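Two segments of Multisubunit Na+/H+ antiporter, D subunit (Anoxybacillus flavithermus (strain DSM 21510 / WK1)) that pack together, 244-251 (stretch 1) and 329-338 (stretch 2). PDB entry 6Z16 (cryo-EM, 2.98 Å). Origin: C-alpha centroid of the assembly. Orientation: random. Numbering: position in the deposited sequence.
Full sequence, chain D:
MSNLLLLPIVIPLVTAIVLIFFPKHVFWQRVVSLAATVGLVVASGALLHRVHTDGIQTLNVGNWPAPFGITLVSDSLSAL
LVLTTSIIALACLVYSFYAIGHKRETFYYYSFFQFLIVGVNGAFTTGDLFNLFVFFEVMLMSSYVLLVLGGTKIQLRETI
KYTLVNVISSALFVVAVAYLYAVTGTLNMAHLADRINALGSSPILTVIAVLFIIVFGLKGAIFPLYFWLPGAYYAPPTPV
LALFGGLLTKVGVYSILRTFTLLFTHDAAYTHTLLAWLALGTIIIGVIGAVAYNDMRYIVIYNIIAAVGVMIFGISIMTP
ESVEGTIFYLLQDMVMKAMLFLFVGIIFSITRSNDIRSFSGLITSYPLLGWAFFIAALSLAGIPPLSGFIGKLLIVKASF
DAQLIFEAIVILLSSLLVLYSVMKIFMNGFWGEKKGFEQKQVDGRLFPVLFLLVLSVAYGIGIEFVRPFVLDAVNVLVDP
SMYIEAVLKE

Stretch 1, residues 244-251: FGGLLTKV
Stretch 2, residues 329-338: YLLQDMVMKA

Close helix packing often pairs glycine on one side with a long side chain laid across the other, and these two antiporter segments illustrate the principle. Stretch 2 is a regular helix throughout 329-338, with phi/psi near -65/-40 and successive i to i+4 hydrogen bonds, such as Lys337 N to Asp333 O at 3.0 Å. In stretch 1, Phe244 to Leu247 are helical, and Leu248 N bonds to Phe244 O at 3.0 Å, but phi reaches -123° at Leu247; helix resumes by Val251. The two stretches run roughly antiparallel, so that Gly245 lies by Lys337 and Lys250 by Leu330. The CA atoms of Gly246 and Met334 come nearest, 4.7 Å apart. Gly246 has no side chain to hold them off: an ideal CB there would sit 3.5 Å from Ala338 CB. Instead, Gly246 O lies 3.6 Å from Met334 CG.

Lys250 is the residue most covered by the other stretch (95 Å²), its CA-to-CB bond pointing toward stretch 2 and its side chain seated among Leu330, Asp333, Met334 and Lys337. Its chi angles (m, p, t, t) bend the chain early, then extend it. The aliphatic part packs on apolar neighbours, Lys250 CG lying 3.8 Å from Leu330 CD1 and 3.7 Å from Met334 CG. The buried ammonium is compensated twice: Lys250 NZ forms a salt bridge with Asp333 OD2 at 3.5 Å and donates to Gly245 O at 2.8 Å. Asp333 (chi1 t) also bridges within its own helix, its OD1 2.9 Å from Lys337 NZ, so one carboxylate serves two lysines. Lys337 (m, m, t, p) starts toward stretch 1, its CB 4.1 Å from Gly245 O, before its end leads away.

Met334 (m, t, p) completes the contact: its CE reaches Leu247 CD2 at 3.8 Å, Leu247 (m, t) starting away but ending nearer. Altogether 326 Å² is buried, with no hydrogen bond between the stretches.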

# COMPACT_ATOMS: atom_id res chain seq x y z
N PHE D 244 48.88 34.76 -19.51
CA PHE D 244 48.60 34.43 -20.90
C PHE D 244 49.88 34.28 -21.71
O PHE D 244 50.07 33.29 -22.42
CB PHE D 244 47.70 35.49 -21.54
CG PHE D 244 46.26 35.47 -21.08
CD1 PHE D 244 45.78 34.50 -20.20
CD2 PHE D 244 45.37 36.40 -21.59
CE1 PHE D 244 44.46 34.50 -19.82
CE2 PHE D 244 44.05 36.40 -21.21
CZ PHE D 244 43.60 35.44 -20.33
N GLY D 245 50.77 35.27 -21.60
CA GLY D 245 52.02 35.23 -22.34
C GLY D 245 52.97 34.16 -21.87
O GLY D 245 53.76 33.63 -22.66
N GLY D 246 52.91 33.80 -20.58
CA GLY D 246 53.77 32.74 -20.10
C GLY D 246 53.31 31.35 -20.47
O GLY D 246 54.15 30.46 -20.66
N LEU D 247 52.01 31.13 -20.60
CA LEU D 247 51.47 29.77 -20.59
C LEU D 247 50.66 29.38 -21.82
O LEU D 247 50.74 28.22 -22.24
CB LEU D 247 50.59 29.58 -19.35
CG LEU D 247 51.29 29.68 -18.00
CD1 LEU D 247 50.28 29.67 -16.87
CD2 LEU D 247 52.30 28.55 -17.85
N LEU D 248 49.88 30.29 -22.40
CA LEU D 248 48.86 29.88 -23.36
C LEU D 248 49.46 29.51 -24.71
O LEU D 248 49.08 28.50 -25.30
CB LEU D 248 47.82 30.97 -23.56
CG LEU D 248 46.87 31.39 -22.45
CD1 LEU D 248 45.93 32.42 -23.03
CD2 LEU D 248 46.12 30.20 -21.91
N THR D 249 50.37 30.32 -25.22
CA THR D 249 50.94 30.05 -26.53
C THR D 249 51.95 28.91 -26.50
O THR D 249 52.27 28.36 -27.56
CB THR D 249 51.60 31.30 -27.08
OG1 THR D 249 52.63 31.74 -26.18
CG2 THR D 249 50.58 32.39 -27.23
N LYS D 250 52.44 28.53 -25.32
CA LYS D 250 53.49 27.53 -25.23
C LYS D 250 52.97 26.12 -25.08
O LYS D 250 53.76 25.18 -25.10
CB LYS D 250 54.44 27.84 -24.07
CG LYS D 250 55.53 28.85 -24.38
CD LYS D 250 55.05 30.28 -24.30
CE LYS D 250 56.18 31.25 -24.49
NZ LYS D 250 55.71 32.65 -24.47
N VAL D 251 51.66 25.94 -24.92
CA VAL D 251 51.10 24.60 -24.94
C VAL D 251 50.76 24.17 -26.37
O VAL D 251 50.78 22.97 -26.67
CB VAL D 251 49.90 24.52 -23.98
CG1 VAL D 251 48.73 25.36 -24.46
CG2 VAL D 251 49.48 23.08 -23.72
N TYR D 329 65.27 26.63 -24.51
CA TYR D 329 64.71 27.92 -24.89
C TYR D 329 63.24 28.03 -24.50
O TYR D 329 62.79 29.11 -24.12
CB TYR D 329 64.90 28.13 -26.39
CG TYR D 329 64.66 29.54 -26.85
CD1 TYR D 329 65.62 30.51 -26.67
CD2 TYR D 329 63.47 29.90 -27.45
CE1 TYR D 329 65.41 31.81 -27.08
CE2 TYR D 329 63.24 31.19 -27.86
CZ TYR D 329 64.22 32.14 -27.67
OH TYR D 329 64.01 33.44 -28.08
N LEU D 330 62.52 26.90 -24.51
CA LEU D 330 61.11 26.88 -24.12
C LEU D 330 60.93 27.24 -22.65
O LEU D 330 60.12 28.12 -22.31
CB LEU D 330 60.53 25.50 -24.42
CG LEU D 330 59.12 25.09 -23.99
CD1 LEU D 330 58.06 26.04 -24.49
CD2 LEU D 330 58.85 23.70 -24.52
N LEU D 331 61.69 26.58 -21.77
CA LEU D 331 61.57 26.82 -20.34
C LEU D 331 61.94 28.26 -19.98
O LEU D 331 61.16 28.98 -19.31
CB LEU D 331 62.47 25.85 -19.57
CG LEU D 331 62.20 24.36 -19.77
CD1 LEU D 331 63.24 23.54 -19.03
CD2 LEU D 331 60.81 23.98 -19.35
N GLN D 332 63.10 28.73 -20.48
CA GLN D 332 63.51 30.08 -20.13
C GLN D 332 62.61 31.13 -20.76
O GLN D 332 62.43 32.20 -20.18
CB GLN D 332 64.98 30.32 -20.51
CG GLN D 332 65.31 30.44 -21.99
CD GLN D 332 65.21 31.88 -22.50
OE1 GLN D 332 65.41 32.83 -21.75
NE2 GLN D 332 64.88 32.03 -23.78
N ASP D 333 61.98 30.82 -21.90
CA ASP D 333 61.15 31.83 -22.54
C ASP D 333 59.80 31.97 -21.85
O ASP D 333 59.28 33.08 -21.79
CB ASP D 333 60.97 31.50 -24.01
CG ASP D 333 60.27 32.61 -24.76
OD1 ASP D 333 60.87 33.70 -24.88
OD2 ASP D 333 59.14 32.40 -25.24
N MET D 334 59.24 30.86 -21.33
CA MET D 334 58.06 30.96 -20.47
C MET D 334 58.31 31.88 -19.29
O MET D 334 57.57 32.87 -19.07
CB MET D 334 57.67 29.57 -19.97
CG MET D 334 57.17 28.63 -21.03
SD MET D 334 56.94 26.96 -20.38
CE MET D 334 55.52 27.20 -19.32
N VAL D 335 59.40 31.60 -18.55
CA VAL D 335 59.74 32.39 -17.36
C VAL D 335 59.99 33.85 -17.73
O VAL D 335 59.50 34.78 -17.07
CB VAL D 335 60.94 31.77 -16.64
CG1 VAL D 335 61.38 32.62 -15.47
CG2 VAL D 335 60.61 30.36 -16.18
N MET D 336 60.68 34.08 -18.85
CA MET D 336 61.13 35.41 -19.22
C MET D 336 59.98 36.28 -19.72
O MET D 336 59.95 37.48 -19.42
CB MET D 336 62.22 35.29 -20.28
CG MET D 336 63.02 36.55 -20.50
SD MET D 336 63.85 36.97 -18.97
CE MET D 336 64.91 35.55 -18.81
N LYS D 337 59.03 35.71 -20.46
CA LYS D 337 57.92 36.52 -20.93
C LYS D 337 56.96 36.87 -19.81
O LYS D 337 56.43 38.00 -19.79
CB LYS D 337 57.18 35.81 -22.07
CG LYS D 337 58.06 35.64 -23.27
CD LYS D 337 58.42 36.96 -23.90
CE LYS D 337 59.53 36.75 -24.89
NZ LYS D 337 59.14 35.77 -25.92
N ALA D 338 56.76 35.95 -18.84
CA ALA D 338 56.00 36.33 -17.65
C ALA D 338 56.68 37.47 -16.89
O ALA D 338 56.01 38.44 -16.47
CB ALA D 338 55.80 35.12 -16.75